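Local atomic coordinates of replication initiator A family protein (Staphylococcus aureus CA-347, PDB entry 4PT7), a protein that probably binds and assembles on the replication origin of staphylococcal multiresistance plasmids to initiate their replication. Residues Y40-D45 with E73-K78; L47-K52 with F64-E69; L95-R100 with N106-M111. All coordinates share one frame; numbering follows the deposited sequence.

Contact 1: residues Y40-D45 with E73-K78; sequences YAILRD and EILNCK
Ile74 meets Ile42 methyl to methyl, Ile74 CG2 standing 3.8 Å from Ile42 CG2, and the two side chains slide past one another in opposite directions. In Ile42 the meeting branch lies anti to the backbone N, while CG1 is set beside that N (chi1 -64°), and this hands the short branch to the neighbouring helix. The same methyl also brushes the backbone, with Ile42 CG2 3.9 Å from Ile74 O.

Leu75 comes next and packs beside this pair. Its CD2 branch does the touching, lying 4.1 Å from Ile42 CG2 and at an equal distance from Ile42 CB, so it rests against the branching carbon as well as the methyl. Leu75 CD2 also approaches Leu43 CD2 at 4.3 Å. The backbones stay well apart, Ile42 CA and Leu75 CA being 7.2 Å from each other, and side chains do nearly all of the bridging, apart from the Ile42 methyl near Ile74 O. The RepA N-terminal region belongs to the helix-turn-helix superfamily, and the order of elements is consistent with that: helix 34-52 backs helix 68-74, and a short turn leads to helix 79-91, probably the recognition helix.

Asn76 opens that turn. Its positive phi of 44° makes it the C-prime residue of a Schellman motif, in which Cys77 N reaches back to the carbonyl O one residue before Glu73; the inner bond, Asn76 N to Glu73 O, is weak at 3.3 Å. Cys77 carries the chain onward in an extended conformation, and Lys78 takes the N-cap position of helix 79-91. Across the assembly, Asn76 packs on Lys78 of the third subunit.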
loop_
_atom_site.group_PDB
_atom_site.type_symbol
_atom_site.label_atom_id
_atom_site.label_comp_id
_atom_site.label_asym_id
_atom_site.label_seq_id
_atom_site.Cartn_x
_atom_site.Cartn_y
_atom_site.Cartn_z
ATOM N N TYR B 40 -12.930 6.440 -2.205
ATOM C CA TYR B 40 -14.309 6.911 -2.161
ATOM C C TYR B 40 -15.050 6.383 -3.387
ATOM O O TYR B 40 -16.162 5.861 -3.275
ATOM C CB TYR B 40 -14.350 8.442 -2.159
ATOM C CG TYR B 40 -15.753 9.013 -2.171
ATOM C CD1 TYR B 40 -16.417 9.335 -0.980
ATOM C CD2 TYR B 40 -16.438 9.195 -3.379
ATOM C CE1 TYR B 40 -17.735 9.814 -0.999
ATOM C CE2 TYR B 40 -17.745 9.675 -3.406
ATOM C CZ TYR B 40 -18.386 9.976 -2.216
ATOM O OH TYR B 40 -19.683 10.410 -2.243
ATOM N N ALA B 41 -14.416 6.500 -4.553
ATOM C CA ALA B 41 -15.038 6.053 -5.794
ATOM C C ALA B 41 -15.275 4.545 -5.807
ATOM O O ALA B 41 -16.276 4.075 -6.339
ATOM C CB ALA B 41 -14.187 6.474 -6.985
ATOM N N ILE B 42 -14.360 3.784 -5.217
ATOM C CA ILE B 42 -14.517 2.339 -5.168
ATOM C C ILE B 42 -15.663 1.968 -4.230
ATOM O O ILE B 42 -16.472 1.098 -4.553
ATOM C CB ILE B 42 -13.218 1.642 -4.713
ATOM C CG1 ILE B 42 -12.114 1.898 -5.743
ATOM C CG2 ILE B 42 -13.463 0.149 -4.534
ATOM C CD1 ILE B 42 -10.812 1.172 -5.466
ATOM N N LEU B 43 -15.748 2.625 -3.078
ATOM C CA LEU B 43 -16.839 2.322 -2.156
ATOM C C LEU B 43 -18.186 2.719 -2.773
ATOM O O LEU B 43 -19.210 2.083 -2.513
ATOM C CB LEU B 43 -16.638 3.032 -0.818
ATOM C CG LEU B 43 -15.465 2.532 0.034
ATOM C CD1 LEU B 43 -15.356 3.362 1.310
ATOM C CD2 LEU B 43 -15.666 1.069 0.382
ATOM N N ARG B 44 -18.175 3.766 -3.598
ATOM C CA ARG B 44 -19.387 4.246 -4.256
ATOM C C ARG B 44 -19.930 3.147 -5.158
ATOM O O ARG B 44 -21.132 2.878 -5.182
ATOM C CB ARG B 44 -19.077 5.500 -5.086
ATOM C CG ARG B 44 -20.236 5.983 -5.932
ATOM C CD ARG B 44 -19.854 7.194 -6.765
ATOM N NE ARG B 44 -20.837 8.238 -6.535
ATOM C CZ ARG B 44 -21.991 8.338 -7.179
ATOM N NH1 ARG B 44 -22.825 9.316 -6.866
ATOM N NH2 ARG B 44 -22.286 7.502 -8.162
ATOM N N ASP B 45 -19.026 2.515 -5.896
ATOM C CA ASP B 45 -19.384 1.434 -6.796
ATOM C C ASP B 45 -19.908 0.254 -5.966
ATOM O O ASP B 45 -20.740 -0.514 -6.430
ATOM C CB ASP B 45 -18.153 1.009 -7.598
ATOM C CG ASP B 45 -18.438 -0.148 -8.535
ATOM O OD1 ASP B 45 -19.061 0.074 -9.593
ATOM O OD2 ASP B 45 -18.039 -1.286 -8.203
ATOM N N GLU B 73 -9.103 -5.677 1.312
ATOM C CA GLU B 73 -9.126 -6.416 0.062
ATOM C C GLU B 73 -9.822 -5.586 -1.025
ATOM O O GLU B 73 -9.362 -5.542 -2.171
ATOM C CB GLU B 73 -9.881 -7.730 0.235
ATOM C CG GLU B 73 -9.873 -8.580 -1.012
ATOM C CD GLU B 73 -11.113 -9.440 -1.129
ATOM O OE1 GLU B 73 -12.174 -8.903 -1.526
ATOM O OE2 GLU B 73 -11.030 -10.646 -0.812
ATOM N N ILE B 74 -10.928 -4.936 -0.660
ATOM C CA ILE B 74 -11.682 -4.124 -1.615
ATOM C C ILE B 74 -10.888 -2.914 -2.119
ATOM O O ILE B 74 -10.910 -2.603 -3.308
ATOM C CB ILE B 74 -13.019 -3.622 -1.000
ATOM C CG1 ILE B 74 -13.972 -4.802 -0.769
ATOM C CG2 ILE B 74 -13.678 -2.616 -1.935
ATOM C CD1 ILE B 74 -15.235 -4.430 0.003
ATOM N N LEU B 75 -10.192 -2.249 -1.202
ATOM C CA LEU B 75 -9.386 -1.071 -1.513
ATOM C C LEU B 75 -7.938 -1.454 -1.806
ATOM O O LEU B 75 -7.094 -0.582 -2.063
ATOM C CB LEU B 75 -9.429 -0.088 -0.331
ATOM C CG LEU B 75 -10.830 0.301 0.157
ATOM C CD1 LEU B 75 -10.746 1.248 1.361
ATOM C CD2 LEU B 75 -11.572 0.955 -0.989
ATOM N N ASN B 76 -7.659 -2.755 -1.759
ATOM C CA ASN B 76 -6.315 -3.265 -2.011
ATOM C C ASN B 76 -5.242 -2.436 -1.299
ATOM O O ASN B 76 -4.350 -1.881 -1.938
ATOM C CB ASN B 76 -6.045 -3.288 -3.517
ATOM C CG ASN B 76 -4.661 -3.829 -3.854
ATOM O OD1 ASN B 76 -4.206 -4.816 -3.267
ATOM N ND2 ASN B 76 -3.990 -3.189 -4.810
ATOM N N CYS B 77 -5.329 -2.358 0.026
ATOM C CA CYS B 77 -4.364 -1.586 0.812
ATOM C C CYS B 77 -4.076 -2.245 2.163
ATOM O O CYS B 77 -4.742 -3.212 2.542
ATOM C CB CYS B 77 -4.910 -0.180 1.058
ATOM S SG CYS B 77 -6.395 -0.191 2.077
ATOM N N LYS B 78 -3.093 -1.706 2.887
ATOM C CA LYS B 78 -2.729 -2.248 4.191
ATOM C C LYS B 78 -3.515 -1.610 5.331
ATOM O O LYS B 78 -4.197 -0.604 5.130
#

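Contact 2: residues L47-K52 with F64-E69; sequences LNLSIK and FVYSNE
The Phe64 ring takes Ser50 and Leu47 at a slant, Ser50 near CD2 and CE2, Leu47 near CZ, whereas the Tyr66 ring reaches helix 34-52 with its hydroxyl and stands edge-to-face with Trp55. Here the chain entering helix 68-74 of the helix-turn-helix region lies against the C-terminal part of helix 34-52.

Ser50 OG is 3.1 Å from both Phe64 CD2 and Phe64 CE2, a tight approach that comes obliquely to the ring. The oxygen is also hydrogen-bonded to Tyr63 O, the carbonyl just before Phe64, and this bond probably helps to hold it there.

Leu47 sets off away from residues 64-69, yet its outer branch turns back, and Leu47 CD2 comes within 3.9 Å of Phe64 CZ. These two side chains cross at about a right angle, as do Leu49 and Tyr66. The Tyr66 hydroxyl is bonded to Arg46 NH1, which gives the polar tip a partner amid leucine carbons. Leu49 also packs on Glu127 of the second subunit. Within the segment pair, Leu49 carries two carbons close to the tyrosine oxygen: Leu49 CB lies 4.0 Å from Tyr66 OH, and Leu49 CD1 is 4.1 Å from it.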
loop_
_atom_site.group_PDB
_atom_site.type_symbol
_atom_site.label_atom_id
_atom_site.label_comp_id
_atom_site.label_asym_id
_atom_site.label_seq_id
_atom_site.Cartn_x
_atom_site.Cartn_y
_atom_site.Cartn_z
ATOM N N LEU B 47 -21.842 0.328 -3.405
ATOM C CA LEU B 47 -23.217 0.560 -2.970
ATOM C C LEU B 47 -24.175 -0.411 -3.646
ATOM O O LEU B 47 -25.199 -0.783 -3.071
ATOM C CB LEU B 47 -23.635 1.998 -3.290
ATOM C CG LEU B 47 -22.917 3.091 -2.494
ATOM C CD1 LEU B 47 -23.278 4.479 -3.031
ATOM C CD2 LEU B 47 -23.295 2.956 -1.041
ATOM N N ASN B 48 -23.836 -0.812 -4.867
ATOM C CA ASN B 48 -24.657 -1.743 -5.629
ATOM C C ASN B 48 -24.740 -3.073 -4.891
ATOM O O ASN B 48 -25.798 -3.702 -4.831
ATOM C CB ASN B 48 -24.047 -1.971 -7.014
ATOM C CG ASN B 48 -24.774 -3.044 -7.799
ATOM O OD1 ASN B 48 -24.146 -3.873 -8.470
ATOM N ND2 ASN B 48 -26.106 -3.037 -7.723
ATOM N N LEU B 49 -23.608 -3.502 -4.346
ATOM C CA LEU B 49 -23.544 -4.749 -3.609
ATOM C C LEU B 49 -24.232 -4.638 -2.253
ATOM O O LEU B 49 -24.840 -5.600 -1.792
ATOM C CB LEU B 49 -22.089 -5.191 -3.435
ATOM C CG LEU B 49 -21.361 -5.514 -4.743
ATOM C CD1 LEU B 49 -19.944 -5.984 -4.449
ATOM C CD2 LEU B 49 -22.134 -6.586 -5.505
ATOM N N SER B 50 -24.149 -3.472 -1.611
ATOM C CA SER B 50 -24.816 -3.317 -0.320
ATOM C C SER B 50 -26.303 -3.571 -0.481
ATOM O O SER B 50 -26.921 -4.217 0.359
ATOM C CB SER B 50 -24.614 -1.921 0.255
ATOM O OG SER B 50 -23.276 -1.714 0.670
ATOM N N ILE B 51 -26.874 -3.066 -1.568
ATOM C CA ILE B 51 -28.293 -3.256 -1.817
ATOM C C ILE B 51 -28.607 -4.748 -1.917
ATOM O O ILE B 51 -29.539 -5.237 -1.285
ATOM C CB ILE B 51 -28.725 -2.539 -3.110
ATOM C CG1 ILE B 51 -28.649 -1.027 -2.895
ATOM C CG2 ILE B 51 -30.141 -2.961 -3.508
ATOM C CD1 ILE B 51 -28.828 -0.224 -4.155
ATOM N N LYS B 52 -27.819 -5.469 -2.706
ATOM C CA LYS B 52 -28.025 -6.901 -2.866
ATOM C C LYS B 52 -27.873 -7.648 -1.542
ATOM O O LYS B 52 -28.508 -8.678 -1.332
ATOM C CB LYS B 52 -27.048 -7.459 -3.900
ATOM C CG LYS B 52 -27.338 -7.002 -5.316
ATOM C CD LYS B 52 -26.307 -7.537 -6.293
ATOM C CE LYS B 52 -26.620 -7.101 -7.714
ATOM N NZ LYS B 52 -25.557 -7.536 -8.667
ATOM N N PHE B 64 -22.436 -0.068 4.803
ATOM C CA PHE B 64 -21.504 -1.184 4.659
ATOM C C PHE B 64 -21.307 -1.878 6.000
ATOM O O PHE B 64 -21.299 -1.226 7.053
ATOM C CB PHE B 64 -20.140 -0.700 4.163
ATOM C CG PHE B 64 -20.171 -0.102 2.796
ATOM C CD1 PHE B 64 -19.828 1.233 2.600
ATOM C CD2 PHE B 64 -20.523 -0.877 1.697
ATOM C CE1 PHE B 64 -19.836 1.788 1.319
ATOM C CE2 PHE B 64 -20.533 -0.331 0.414
ATOM C CZ PHE B 64 -20.189 1.002 0.226
ATOM N N VAL B 65 -21.145 -3.199 5.943
ATOM C CA VAL B 65 -20.926 -4.016 7.129
ATOM C C VAL B 65 -19.694 -4.869 6.855
ATOM O O VAL B 65 -19.641 -6.037 7.226
ATOM C CB VAL B 65 -22.109 -4.973 7.393
ATOM C CG1 VAL B 65 -22.026 -5.511 8.805
ATOM C CG2 VAL B 65 -23.420 -4.267 7.161
ATOM N N TYR B 66 -18.711 -4.284 6.186
ATOM C CA TYR B 66 -17.496 -5.014 5.849
ATOM C C TYR B 66 -16.464 -4.980 6.979
ATOM O O TYR B 66 -16.295 -3.960 7.659
ATOM C CB TYR B 66 -16.881 -4.436 4.572
ATOM C CG TYR B 66 -17.643 -4.737 3.293
ATOM C CD1 TYR B 66 -18.058 -3.706 2.447
ATOM C CD2 TYR B 66 -17.884 -6.047 2.892
ATOM C CE1 TYR B 66 -18.682 -3.972 1.236
ATOM C CE2 TYR B 66 -18.512 -6.326 1.671
ATOM C CZ TYR B 66 -18.904 -5.279 0.851
ATOM O OH TYR B 66 -19.506 -5.540 -0.358
ATOM N N SER B 67 -15.781 -6.100 7.182
ATOM C CA SER B 67 -14.750 -6.165 8.215
ATOM C C SER B 67 -13.517 -5.467 7.669
ATOM O O SER B 67 -13.427 -5.203 6.465
ATOM C CB SER B 67 -14.407 -7.620 8.558
ATOM O OG SER B 67 -13.925 -8.322 7.425
ATOM N N ASN B 68 -12.576 -5.158 8.553
ATOM C CA ASN B 68 -11.346 -4.491 8.157
ATOM C C ASN B 68 -10.572 -5.315 7.133
ATOM O O ASN B 68 -9.925 -4.764 6.250
ATOM C CB ASN B 68 -10.483 -4.233 9.388
ATOM C CG ASN B 68 -10.997 -3.078 10.225
ATOM O OD1 ASN B 68 -10.636 -2.931 11.394
ATOM N ND2 ASN B 68 -11.833 -2.240 9.625
ATOM N N GLU B 69 -10.646 -6.637 7.251
ATOM C CA GLU B 69 -9.954 -7.522 6.320
ATOM C C GLU B 69 -10.575 -7.384 4.932
ATOM O O GLU B 69 -9.872 -7.389 3.922
ATOM C CB GLU B 69 -10.072 -8.998 6.761
ATOM C CG GLU B 69 -9.266 -9.406 8.001
ATOM C CD GLU B 69 -9.969 -9.145 9.334
ATOM O OE1 GLU B 69 -9.400 -9.541 10.371
ATOM O OE2 GLU B 69 -11.071 -8.553 9.360
#

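Contact 3: residues L95-R100 with N106-M111; sequences LIQKRR and NILYLM
Strands 95-98 and 107-110 run antiparallel, at 165° between their directions, with Ile96-Tyr109 and Lys98-Ile107 as hydrogen-bonded pairs and Leu95-Leu110 and Gln97-Leu108 as non-hydrogen-bonded ones. Each hydrogen-bonded pair is closed by two N-H...O bonds; Ile96 N to Tyr109 O, for example, is 2.8 Å.

Leu95, Gln97, Leu108 and Leu110 share one face. On it Leu95 CD1 lies 4.1 Å from Leu108 CB, and Leu110 continues onto helix 34-52. Gln97 lies side by side with Leu108, its CG 4.1 Å from Leu108 CD1, while its amide NE2 is bonded to Glu90.

The other face holds Ile96 against Tyr109, CB to CB at 3.8 Å. Met111, bent at its second and third torsions, curls back until its SD is 3.8 Å from Ile96 CG1. Lys98 brings its CE obliquely to the Tyr109 ring.

Beyond the paired residues, Asn106 OD1 lies 3.2 Å from Arg99 CG, and the guanidinium and amide planes stand 53° apart. Arg100 bends at chi3 (64°), which brings its end across Ile107 at a slant, with Arg100 CD 3.5 Å from Ile107 CG1 and Arg100 NH1 3.3 Å from Ile107 CD1. A two-stranded hairpin following a helix-turn-helix, with arginines near its tip, is consistent with the wing of a winged-helix domain, an element that in many such proteins contacts DNA.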
loop_
_atom_site.group_PDB
_atom_site.type_symbol
_atom_site.label_atom_id
_atom_site.label_comp_id
_atom_site.label_asym_id
_atom_site.label_seq_id
_atom_site.Cartn_x
_atom_site.Cartn_y
_atom_site.Cartn_z
ATOM N N LEU B 95 -17.824 10.200 5.043
ATOM C CA LEU B 95 -17.994 8.870 5.608
ATOM C C LEU B 95 -18.426 8.930 7.060
ATOM O O LEU B 95 -17.864 9.695 7.846
ATOM C CB LEU B 95 -16.673 8.097 5.516
ATOM C CG LEU B 95 -16.657 6.656 6.030
ATOM C CD1 LEU B 95 -17.495 5.795 5.109
ATOM C CD2 LEU B 95 -15.226 6.134 6.075
ATOM N N ILE B 96 -19.432 8.132 7.409
ATOM C CA ILE B 96 -19.921 8.060 8.780
ATOM C C ILE B 96 -19.571 6.667 9.284
ATOM O O ILE B 96 -19.811 5.671 8.597
ATOM C CB ILE B 96 -21.450 8.237 8.870
ATOM C CG1 ILE B 96 -21.853 9.634 8.393
ATOM C CG2 ILE B 96 -21.912 8.003 10.313
ATOM C CD1 ILE B 96 -21.203 10.761 9.160
ATOM N N GLN B 97 -19.015 6.599 10.486
ATOM C CA GLN B 97 -18.616 5.320 11.060
ATOM C C GLN B 97 -19.248 5.067 12.428
ATOM O O GLN B 97 -19.002 5.811 13.380
ATOM C CB GLN B 97 -17.086 5.274 11.171
ATOM C CG GLN B 97 -16.511 3.904 11.505
ATOM C CD GLN B 97 -14.989 3.864 11.428
ATOM O OE1 GLN B 97 -14.382 2.799 11.552
ATOM N NE2 GLN B 97 -14.369 5.024 11.223
ATOM N N LYS B 98 -20.071 4.024 12.518
ATOM C CA LYS B 98 -20.719 3.650 13.778
ATOM C C LYS B 98 -20.100 2.349 14.288
ATOM O O LYS B 98 -20.195 1.303 13.638
ATOM C CB LYS B 98 -22.230 3.460 13.589
ATOM C CG LYS B 98 -22.993 4.736 13.242
ATOM C CD LYS B 98 -24.500 4.510 13.239
ATOM C CE LYS B 98 -25.259 5.777 12.839
ATOM N NZ LYS B 98 -24.967 6.931 13.738
ATOM N N ARG B 99 -19.458 2.420 15.450
ATOM C CA ARG B 99 -18.819 1.246 16.031
ATOM C C ARG B 99 -19.797 0.349 16.780
ATOM O O ARG B 99 -20.773 0.823 17.369
ATOM C CB ARG B 99 -17.689 1.670 16.970
ATOM C CG ARG B 99 -16.456 2.189 16.250
ATOM C CD ARG B 99 -15.296 2.391 17.213
ATOM N NE ARG B 99 -14.028 2.573 16.511
ATOM C CZ ARG B 99 -13.737 3.614 15.738
ATOM N NH1 ARG B 99 -14.627 4.584 15.561
ATOM N NH2 ARG B 99 -12.555 3.687 15.138
ATOM N N ARG B 100 -19.526 -0.952 16.745
ATOM C CA ARG B 100 -20.358 -1.939 17.417
ATOM C C ARG B 100 -19.509 -2.674 18.454
ATOM O O ARG B 100 -19.996 -3.558 19.168
ATOM C CB ARG B 100 -20.934 -2.917 16.387
ATOM C CG ARG B 100 -21.938 -2.274 15.429
ATOM C CD ARG B 100 -21.967 -2.968 14.079
ATOM N NE ARG B 100 -22.433 -4.349 14.150
ATOM C CZ ARG B 100 -22.426 -5.190 13.119
ATOM N NH1 ARG B 100 -21.975 -4.787 11.939
ATOM N NH2 ARG B 100 -22.872 -6.431 13.262
ATOM N N ASN B 106 -17.606 -2.558 12.010
ATOM C CA ASN B 106 -18.232 -1.260 12.201
ATOM C C ASN B 106 -19.172 -0.963 11.038
ATOM O O ASN B 106 -18.973 -1.444 9.926
ATOM C CB ASN B 106 -17.167 -0.163 12.298
ATOM C CG ASN B 106 -16.238 -0.354 13.481
ATOM O OD1 ASN B 106 -16.689 -0.537 14.615
ATOM N ND2 ASN B 106 -14.932 -0.313 13.223
ATOM N N ILE B 107 -20.207 -0.179 11.306
ATOM C CA ILE B 107 -21.161 0.197 10.277
ATOM C C ILE B 107 -20.639 1.458 9.602
ATOM O O ILE B 107 -20.429 2.470 10.265
ATOM C CB ILE B 107 -22.544 0.513 10.875
ATOM C CG1 ILE B 107 -23.042 -0.676 11.695
ATOM C CG2 ILE B 107 -23.534 0.818 9.765
ATOM C CD1 ILE B 107 -23.157 -1.946 10.890
ATOM N N LEU B 108 -20.414 1.385 8.293
ATOM C CA LEU B 108 -19.925 2.533 7.530
ATOM C C LEU B 108 -20.989 3.059 6.569
ATOM O O LEU B 108 -21.596 2.293 5.808
ATOM C CB LEU B 108 -18.667 2.170 6.725
ATOM C CG LEU B 108 -17.301 2.187 7.422
ATOM C CD1 LEU B 108 -17.305 1.203 8.571
ATOM C CD2 LEU B 108 -16.203 1.825 6.421
ATOM N N TYR B 109 -21.208 4.369 6.612
ATOM C CA TYR B 109 -22.168 5.024 5.732
ATOM C C TYR B 109 -21.402 5.966 4.821
ATOM O O TYR B 109 -20.809 6.944 5.290
ATOM C CB TYR B 109 -23.182 5.867 6.513
ATOM C CG TYR B 109 -24.301 5.097 7.163
ATOM C CD1 TYR B 109 -24.207 4.678 8.486
ATOM C CD2 TYR B 109 -25.474 4.810 6.460
ATOM C CE1 TYR B 109 -25.254 3.990 9.098
ATOM C CE2 TYR B 109 -26.523 4.125 7.060
ATOM C CZ TYR B 109 -26.408 3.719 8.379
ATOM O OH TYR B 109 -27.439 3.033 8.979
ATOM N N LEU B 110 -21.403 5.672 3.525
ATOM C CA LEU B 110 -20.733 6.547 2.574
ATOM C C LEU B 110 -21.709 7.711 2.415
ATOM O O LEU B 110 -22.923 7.501 2.447
ATOM C CB LEU B 110 -20.558 5.850 1.228
ATOM C CG LEU B 110 -19.209 5.987 0.520
ATOM C CD1 LEU B 110 -19.442 6.020 -0.986
ATOM C CD2 LEU B 110 -18.491 7.234 0.965
ATOM N N MET B 111 -21.187 8.922 2.244
ATOM C CA MET B 111 -22.020 10.108 2.096
ATOM C C MET B 111 -21.731 10.855 0.794
ATOM O O MET B 111 -20.622 10.809 0.267
ATOM C CB MET B 111 -21.776 11.052 3.269
ATOM C CG MET B 111 -21.889 10.394 4.630
ATOM S SD MET B 111 -23.537 9.790 4.977
ATOM C CE MET B 111 -24.329 11.345 5.370
#

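Contacts 1 and 2 are buried and hold the same pair of elements, helix 34-52 and helix 68-74 with its flanking turns; along the chain contact 2 is nested inside the loop that contact 1 closes. Contact 1 is purely aliphatic, contact 2 mixes rings with hydroxyls, and contact 3, nearer the surface, is held by backbone bonds with charged chains around its turn. The three touch one another in space. Leu43 O of contact 1 lies 3.1 Å from Phe64 CZ of contact 2, Phe64 N probably bonds Leu108 O of contact 3 at 2.7 Å, and Tyr40 OH probably bonds Met111 O at the same distance, tying the hairpin to helix 34-52.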